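Long-range contacts in cortical-lytic enzyme (Bacillus cereus, PDB 4S3J), which acts as an N-acetylglucosaminidase that breaks down cortex peptidoglycan when bacterial spores germinate: residues A137-A143 and M170-I176; V8-V14 and L40-Q44; L306-K310 and E399-G403. The contacts are given in a common frame with arbitrary orientation. Numbering follows the deposited sequence.

Contact 1 of 3, residues A137-A143 and M170-I176; sequences AYFSFEA and MLVITNI
At the apolar centre Val172 (t) lies between the strands, CG2 3.7 Å from Ala137 CB and CG1 4.0 Å from Phe139 CD2, while Phe139 CZ lies 3.7 Å from Thr174 CG2. On the face under helix 193-210, Leu171 CD1 (t,p) makes a CH-pi contact over the Phe141 (m) ring, 3.5 Å from its centroid. The axes of the parallel strands approach within 4.6 Å, crossing at -51°. A non-proline cis peptide precedes Ser140, and beyond it the ladder is regular: Phe141 stands opposite Ile173 (CA-CA 4.8 Å) and Glu142 opposite Thr174 (CA-CA 5.0 Å), with hydrogen bonds from Phe141 N to Val172 O (2.8 Å), Thr174 N to Phe141 O (2.9 Å) and Ala143 N to Thr174 O (2.9 Å). Before it one water joins Tyr138 O, Met170 O and Val172 N. On the same side as Phe139, Ser140 OG and Thr174 OG1 share a 2.8 Å hydrogen bond. Such cis peptides recur in family 18 TIM barrels, and the Phe139 side chain lies about 6 Å from that of Glu220, the probable proton donor. Strands 104-111 and 214-218 extend the barrel wall, Trp408 meets Phe139 edge-to-face, and helix 193-210 covers Phe141, Leu171 and Ile173.

Contact 2 of 3, residues V8-V14 and L40-Q44; sequences VRSGDSV and LVVGQ
Val8, with chi1 in t, lays its side chain against Leu40 and the carbonyl of Val41, CG1 lying 3.9 Å from Leu40 CB and 3.3 Å from Val41 O. Its main chain is held at both ends: Val8 N donates to Gln44 O at 2.9 Å, and Gly43 N donates to Val8 O at 3.0 Å. Val8 thus faces two residues, a G1-type beta bulge with Gly43 (95/-10) first and Gln44 second, and its CA lies 5.0 Å from that of Val42. Arg9 to Asp12 follows as a type II beta turn, while the bonds to Val8 come from the last two residues of a second type II turn, Val41 to Gln44. Both turns have glycine third (Gly11 at 95/-14) and are braced by a side chain reaching back to the first residue: Asp12 OD2 accepts from Arg9 N at 2.8 Å, and Gln44 OE1 from Val41 N at 3.0 Å. Leu40 (m,t) points toward the other segment, placing CD1 3.6 Å from Ser13 C and CD2 4.2 Å from Val14 CG1. One water links Asp12 O to Leu40 N, 2.9 Å from each. Ser13 is the N-cap of helix 14-21. Val41 points away, against Val349 and Arg353 on helix 345-354. Such neighbouring loops, strand to helix and helix to strand beside a two-stranded antiparallel sheet, are typical of the beta-alpha-alpha-beta LysM fold, in whose relatives they line the glycan-binding groove.

Contact 3 of 3, residues L306-K310 and E399-G403; sequences LQYAK and EQGIG
This TIM-barrel contact joins the C-terminal half of helix 299-312 to the end of helix 387-400 and the turn after it: the first helix leads into strand 318-330, the second into strand 404-408, and those strands are parallel neighbours in the barrel wall. Residues 306-310 are regular helix, with Lys310 N bonded to Leu306 O at 3.0 Å, so that Leu306, Gln307 and Lys310 lie on the side next to residues 399-403. The second segment ends its helix at Gln400. Gly401 then turns into the left-handed region (68/32), and Ile402 is extended (-86/171). The nearest CA atoms, those of Leu306 and Gln400, are 7.5 Å apart, and only 279 Å² is buried, so the junction is made by side chains of 306-310 reaching side chains and one carbonyl of 399-403. Leu306 (m,t) and Ile402 (p,t) both point toward the opposite segment and meet at 4.2 Å between CD2 of Leu306 and CD1 of Ile402; Ile318 and Met320 of strand 318-330 lie against them from the barrel side. Gln400 is folded, with chi1 and chi2 both m, which brings its CG to 4.4 Å from Leu306 CD1 and its amide between Gln307 and Lys310. Gln307 (m,t) carries its amide outward, and a water lies 3.1 Å from both its NE2 and NE2 of Gln400. Lys310 extends along m,t,p,t, the p turn at chi3 bending its tip toward the end of helix 387-400. There its NZ donates to the main-chain Gln400 O at 3.0 Å and, weakly, to Gln400 OE1 at 3.3 Å.

From the N terminus the contacts close in series, with none nested or crossing. Contact 2 comes first: it closes a loop around both helices of the first LysM domain and stands beside the catalytic domain. The chain then runs through the second LysM domain into the barrel, where contact 1 closes a beta-alpha-beta crossover by way of helix 155-164. Contact 3 closes the widest of the three loops, 89 residues between its nearest ends, and joins two of the helices that surround the strands of the same barrel. Contacts 1 and 2 lie on opposite sides of the molecule's centre, their own centres 42 Å apart; contacts 1 and 3 are 26 Å apart between centres.

Contact 1 of 3, residues A137-A143 and M170-I176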
# COMPACT_ATOMS: atom_id res chain seq x y z
N ALA A 137 4.62 -11.16 -1.02
CA ALA A 137 3.70 -11.79 -1.97
C ALA A 137 4.24 -11.78 -3.39
O ALA A 137 4.11 -10.77 -4.10
CB ALA A 137 2.35 -11.10 -1.95
N TYR A 138 4.79 -12.91 -3.83
CA TYR A 138 5.33 -13.02 -5.17
C TYR A 138 4.20 -13.35 -6.15
O TYR A 138 3.62 -14.44 -6.14
CB TYR A 138 6.46 -14.05 -5.20
CG TYR A 138 7.22 -14.15 -6.52
CD1 TYR A 138 7.07 -13.20 -7.51
CD2 TYR A 138 8.07 -15.22 -6.76
CE1 TYR A 138 7.76 -13.31 -8.71
CE2 TYR A 138 8.77 -15.32 -7.95
CZ TYR A 138 8.61 -14.38 -8.91
OH TYR A 138 9.30 -14.49 -10.11
N PHE A 139 3.89 -12.37 -7.00
CA PHE A 139 2.77 -12.43 -7.92
C PHE A 139 3.25 -12.98 -9.26
O PHE A 139 4.05 -12.29 -9.92
CB PHE A 139 2.18 -11.03 -8.10
CG PHE A 139 0.84 -11.02 -8.81
CD1 PHE A 139 0.77 -11.08 -10.18
CD2 PHE A 139 -0.33 -10.88 -8.08
CE1 PHE A 139 -0.47 -11.05 -10.83
CE2 PHE A 139 -1.55 -10.85 -8.73
CZ PHE A 139 -1.62 -10.93 -10.09
N SER A 140 2.82 -14.16 -9.73
CA SER A 140 1.92 -15.11 -9.05
C SER A 140 2.14 -16.53 -9.60
O SER A 140 2.84 -16.71 -10.59
CB SER A 140 0.45 -14.74 -9.26
OG SER A 140 0.05 -15.04 -10.59
N PHE A 141 1.56 -17.51 -8.94
CA PHE A 141 1.37 -18.86 -9.48
C PHE A 141 0.04 -18.87 -10.21
O PHE A 141 -0.98 -18.53 -9.61
CB PHE A 141 1.34 -19.90 -8.38
CG PHE A 141 2.66 -20.16 -7.72
CD1 PHE A 141 3.25 -19.20 -6.90
CD2 PHE A 141 3.30 -21.39 -7.87
CE1 PHE A 141 4.45 -19.45 -6.28
CE2 PHE A 141 4.52 -21.63 -7.24
CZ PHE A 141 5.08 -20.66 -6.44
N GLU A 142 0.02 -19.26 -11.48
CA GLU A 142 -1.21 -19.28 -12.25
C GLU A 142 -1.83 -20.67 -12.21
O GLU A 142 -1.17 -21.65 -12.52
CB GLU A 142 -0.95 -18.83 -13.70
CG GLU A 142 -0.37 -17.40 -13.72
CD GLU A 142 -0.08 -16.83 -15.10
OE1 GLU A 142 -0.16 -17.57 -16.11
OE2 GLU A 142 0.25 -15.63 -15.18
N ALA A 143 -3.10 -20.74 -11.81
CA ALA A 143 -3.85 -21.98 -11.77
C ALA A 143 -4.08 -22.47 -13.19
O ALA A 143 -4.28 -21.66 -14.09
CB ALA A 143 -5.17 -21.76 -11.07
N MET A 170 4.01 -15.52 0.88
CA MET A 170 2.68 -15.99 0.49
C MET A 170 2.73 -16.80 -0.80
O MET A 170 3.54 -16.51 -1.70
CB MET A 170 1.73 -14.80 0.33
CG MET A 170 1.40 -14.08 1.63
SD MET A 170 0.84 -12.36 1.43
CE MET A 170 -0.60 -12.56 0.40
N LEU A 171 1.91 -17.84 -0.86
CA LEU A 171 1.68 -18.57 -2.10
C LEU A 171 0.52 -17.87 -2.79
O LEU A 171 -0.64 -18.09 -2.45
CB LEU A 171 1.37 -20.04 -1.81
CG LEU A 171 0.93 -20.90 -3.00
CD1 LEU A 171 1.85 -20.75 -4.19
CD2 LEU A 171 0.87 -22.37 -2.61
N VAL A 172 0.85 -17.00 -3.75
CA VAL A 172 -0.16 -16.23 -4.43
C VAL A 172 -0.64 -16.96 -5.68
O VAL A 172 0.12 -17.18 -6.60
CB VAL A 172 0.38 -14.84 -4.85
CG1 VAL A 172 -0.69 -14.03 -5.56
CG2 VAL A 172 0.93 -14.06 -3.64
N ILE A 173 -1.91 -17.33 -5.68
CA ILE A 173 -2.50 -18.10 -6.77
C ILE A 173 -3.55 -17.28 -7.50
O ILE A 173 -4.50 -16.79 -6.89
CB ILE A 173 -3.13 -19.40 -6.22
CG1 ILE A 173 -2.06 -20.26 -5.55
CG2 ILE A 173 -3.77 -20.22 -7.34
CD1 ILE A 173 -2.60 -21.24 -4.56
N THR A 174 -3.40 -17.17 -8.82
CA THR A 174 -4.34 -16.41 -9.65
C THR A 174 -5.05 -17.29 -10.67
O THR A 174 -4.55 -18.34 -11.07
CB THR A 174 -3.63 -15.28 -10.45
OG1 THR A 174 -2.53 -15.81 -11.19
CG2 THR A 174 -3.09 -14.22 -9.50
N ASN A 175 -6.22 -16.81 -11.11
CA ASN A 175 -6.91 -17.47 -12.23
C ASN A 175 -6.64 -16.73 -13.54
O ASN A 175 -7.56 -16.30 -14.24
CB ASN A 175 -8.41 -17.55 -11.96
CG ASN A 175 -9.05 -16.19 -11.82
OD1 ASN A 175 -8.46 -15.28 -11.22
ND2 ASN A 175 -10.27 -16.05 -12.33
N ILE A 176 -5.35 -16.56 -13.84
CA ILE A 176 -4.91 -15.92 -15.08
C ILE A 176 -4.62 -16.95 -16.16
O ILE A 176 -3.93 -17.94 -15.91
CB ILE A 176 -3.69 -15.06 -14.84
CG1 ILE A 176 -4.07 -13.88 -13.96
CG2 ILE A 176 -3.11 -14.56 -16.16
CD1 ILE A 176 -2.88 -13.07 -13.43
O HOH W 1 3.67 -16.71 -4.54
O HOH W 2 5.72 -14.91 -1.99
O HOH W 3 -3.52 -20.62 -16.35

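Contact 2 of 3, residues V8-V14 and L40-Q44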
# COMPACT_ATOMS: atom_id res chain seq x y z
N VAL A 8 8.50 21.30 1.90
CA VAL A 8 9.49 22.22 1.36
C VAL A 8 8.84 23.53 0.92
O VAL A 8 7.76 23.55 0.33
CB VAL A 8 10.23 21.56 0.17
CG1 VAL A 8 11.14 22.55 -0.56
CG2 VAL A 8 11.05 20.35 0.65
N ARG A 9 9.47 24.63 1.32
CA ARG A 9 9.04 26.00 0.98
C ARG A 9 10.09 26.65 0.08
O ARG A 9 11.24 26.20 -0.00
CB ARG A 9 8.82 26.82 2.23
CG ARG A 9 7.65 26.27 3.05
CD ARG A 9 7.32 27.05 4.32
NE ARG A 9 8.48 27.39 5.11
CZ ARG A 9 8.41 28.09 6.24
NH1 ARG A 9 7.23 28.51 6.69
NH2 ARG A 9 9.51 28.38 6.92
N SER A 10 9.70 27.75 -0.55
CA SER A 10 10.58 28.49 -1.46
C SER A 10 11.92 28.83 -0.82
O SER A 10 11.97 29.40 0.27
CB SER A 10 9.91 29.81 -1.87
OG SER A 10 8.63 29.58 -2.43
N GLY A 11 13.00 28.47 -1.49
CA GLY A 11 14.34 28.78 -1.01
C GLY A 11 15.04 27.70 -0.22
O GLY A 11 16.25 27.77 0.03
N ASP A 12 14.28 26.69 0.21
CA ASP A 12 14.85 25.60 1.02
C ASP A 12 15.85 24.74 0.25
O ASP A 12 15.65 24.43 -0.93
CB ASP A 12 13.76 24.66 1.52
CG ASP A 12 12.88 25.22 2.63
OD1 ASP A 12 13.22 26.23 3.27
OD2 ASP A 12 11.82 24.57 2.88
N SER A 13 16.90 24.33 0.95
CA SER A 13 17.83 23.29 0.49
C SER A 13 18.04 22.29 1.62
O SER A 13 17.63 22.53 2.75
CB SER A 13 19.15 23.91 0.07
OG SER A 13 19.82 24.51 1.18
N VAL A 14 18.67 21.15 1.34
CA VAL A 14 19.01 20.23 2.43
C VAL A 14 19.90 20.94 3.45
O VAL A 14 19.84 20.63 4.63
CB VAL A 14 19.67 18.93 1.93
CG1 VAL A 14 18.69 18.16 1.03
CG2 VAL A 14 20.97 19.18 1.22
N LEU A 40 15.67 20.89 -4.16
CA LEU A 40 14.38 20.54 -3.59
C LEU A 40 13.26 21.21 -4.38
O LEU A 40 13.42 22.31 -4.93
CB LEU A 40 14.30 20.93 -2.11
CG LEU A 40 15.31 20.27 -1.17
CD1 LEU A 40 15.11 20.75 0.26
CD2 LEU A 40 15.23 18.74 -1.22
N VAL A 41 12.11 20.55 -4.40
CA VAL A 41 10.92 21.05 -5.06
C VAL A 41 9.94 21.62 -4.04
O VAL A 41 9.63 20.97 -3.06
CB VAL A 41 10.24 19.91 -5.88
CG1 VAL A 41 8.93 20.40 -6.52
CG2 VAL A 41 11.17 19.40 -6.92
N VAL A 42 9.48 22.86 -4.25
CA VAL A 42 8.48 23.45 -3.37
C VAL A 42 7.24 22.54 -3.33
O VAL A 42 6.73 22.13 -4.38
CB VAL A 42 8.10 24.88 -3.82
CG1 VAL A 42 6.96 25.46 -2.98
CG2 VAL A 42 9.30 25.76 -3.73
N GLY A 43 6.78 22.20 -2.13
CA GLY A 43 5.65 21.30 -1.97
C GLY A 43 6.01 19.84 -1.77
O GLY A 43 5.14 19.02 -1.45
N GLN A 44 7.28 19.50 -1.97
CA GLN A 44 7.83 18.17 -1.69
C GLN A 44 7.73 17.89 -0.20
O GLN A 44 7.94 18.78 0.63
CB GLN A 44 9.30 18.10 -2.19
CG GLN A 44 10.03 16.85 -1.99
CD GLN A 44 11.44 16.88 -2.54
OE1 GLN A 44 11.96 17.90 -3.07
NE2 GLN A 44 12.07 15.75 -2.46
O HOH W 4 17.13 23.17 -3.12
O HOH W 5 13.71 24.96 -3.00

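Contact 3 of 3, residues L306-K310 and E399-G403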
# COMPACT_ATOMS: atom_id res chain seq x y z
N LEU A 306 -13.57 0.72 3.87
CA LEU A 306 -13.21 0.10 5.14
C LEU A 306 -14.42 -0.01 6.07
O LEU A 306 -14.56 -1.02 6.77
CB LEU A 306 -12.09 0.87 5.85
CG LEU A 306 -10.78 0.87 5.08
CD1 LEU A 306 -9.75 1.70 5.86
CD2 LEU A 306 -10.23 -0.52 4.80
N GLN A 307 -15.27 1.01 6.10
CA GLN A 307 -16.46 0.98 6.94
C GLN A 307 -17.42 -0.11 6.47
O GLN A 307 -18.01 -0.82 7.29
CB GLN A 307 -17.17 2.32 6.94
CG GLN A 307 -16.41 3.43 7.64
CD GLN A 307 -17.10 4.76 7.50
OE1 GLN A 307 -17.52 5.14 6.42
NE2 GLN A 307 -17.24 5.45 8.61
N TYR A 308 -17.59 -0.25 5.15
CA TYR A 308 -18.45 -1.30 4.64
C TYR A 308 -17.84 -2.65 5.00
O TYR A 308 -18.55 -3.53 5.48
CB TYR A 308 -18.65 -1.20 3.14
CG TYR A 308 -19.33 -2.45 2.62
CD1 TYR A 308 -20.66 -2.70 2.90
CD2 TYR A 308 -18.63 -3.40 1.93
CE1 TYR A 308 -21.28 -3.86 2.46
CE2 TYR A 308 -19.23 -4.57 1.47
CZ TYR A 308 -20.56 -4.79 1.76
OH TYR A 308 -21.16 -5.96 1.31
N ALA A 309 -16.53 -2.80 4.81
CA ALA A 309 -15.88 -4.08 5.12
C ALA A 309 -16.08 -4.49 6.58
O ALA A 309 -16.37 -5.65 6.87
CB ALA A 309 -14.41 -4.00 4.78
N LYS A 310 -15.93 -3.54 7.51
CA LYS A 310 -16.12 -3.78 8.94
C LYS A 310 -17.54 -4.23 9.26
O LYS A 310 -17.76 -4.91 10.25
CB LYS A 310 -15.77 -2.52 9.73
CG LYS A 310 -14.30 -2.31 9.83
CD LYS A 310 -13.95 -1.02 10.58
CE LYS A 310 -14.62 -0.91 11.92
NZ LYS A 310 -14.19 0.35 12.60
N GLU A 399 -7.75 4.77 13.28
CA GLU A 399 -9.12 5.13 13.62
C GLU A 399 -10.06 3.95 13.41
O GLU A 399 -10.93 3.71 14.23
CB GLU A 399 -9.59 6.32 12.79
CG GLU A 399 -8.88 7.63 13.08
CD GLU A 399 -9.21 8.69 12.04
OE1 GLU A 399 -9.45 8.33 10.87
OE2 GLU A 399 -9.23 9.88 12.38
N GLN A 400 -9.87 3.23 12.31
CA GLN A 400 -10.78 2.15 11.93
C GLN A 400 -10.43 0.83 12.61
O GLN A 400 -11.24 -0.10 12.62
CB GLN A 400 -10.78 1.97 10.41
CG GLN A 400 -11.34 3.16 9.67
CD GLN A 400 -12.82 3.35 9.94
OE1 GLN A 400 -13.57 2.39 10.07
NE2 GLN A 400 -13.24 4.60 10.05
N GLY A 401 -9.23 0.73 13.18
CA GLY A 401 -8.83 -0.45 13.92
C GLY A 401 -8.63 -1.70 13.07
O GLY A 401 -8.86 -2.81 13.53
N ILE A 402 -8.19 -1.55 11.82
CA ILE A 402 -8.06 -2.71 10.95
C ILE A 402 -6.69 -3.39 11.12
O ILE A 402 -5.82 -2.90 11.83
CB ILE A 402 -8.28 -2.33 9.50
CG1 ILE A 402 -7.29 -1.26 9.09
CG2 ILE A 402 -9.71 -1.82 9.28
CD1 ILE A 402 -7.17 -1.16 7.58
N GLY A 403 -6.53 -4.56 10.51
CA GLY A 403 -5.36 -5.38 10.76
C GLY A 403 -4.05 -4.92 10.17
O GLY A 403 -2.99 -5.11 10.76
O HOH W 6 -15.99 4.79 11.36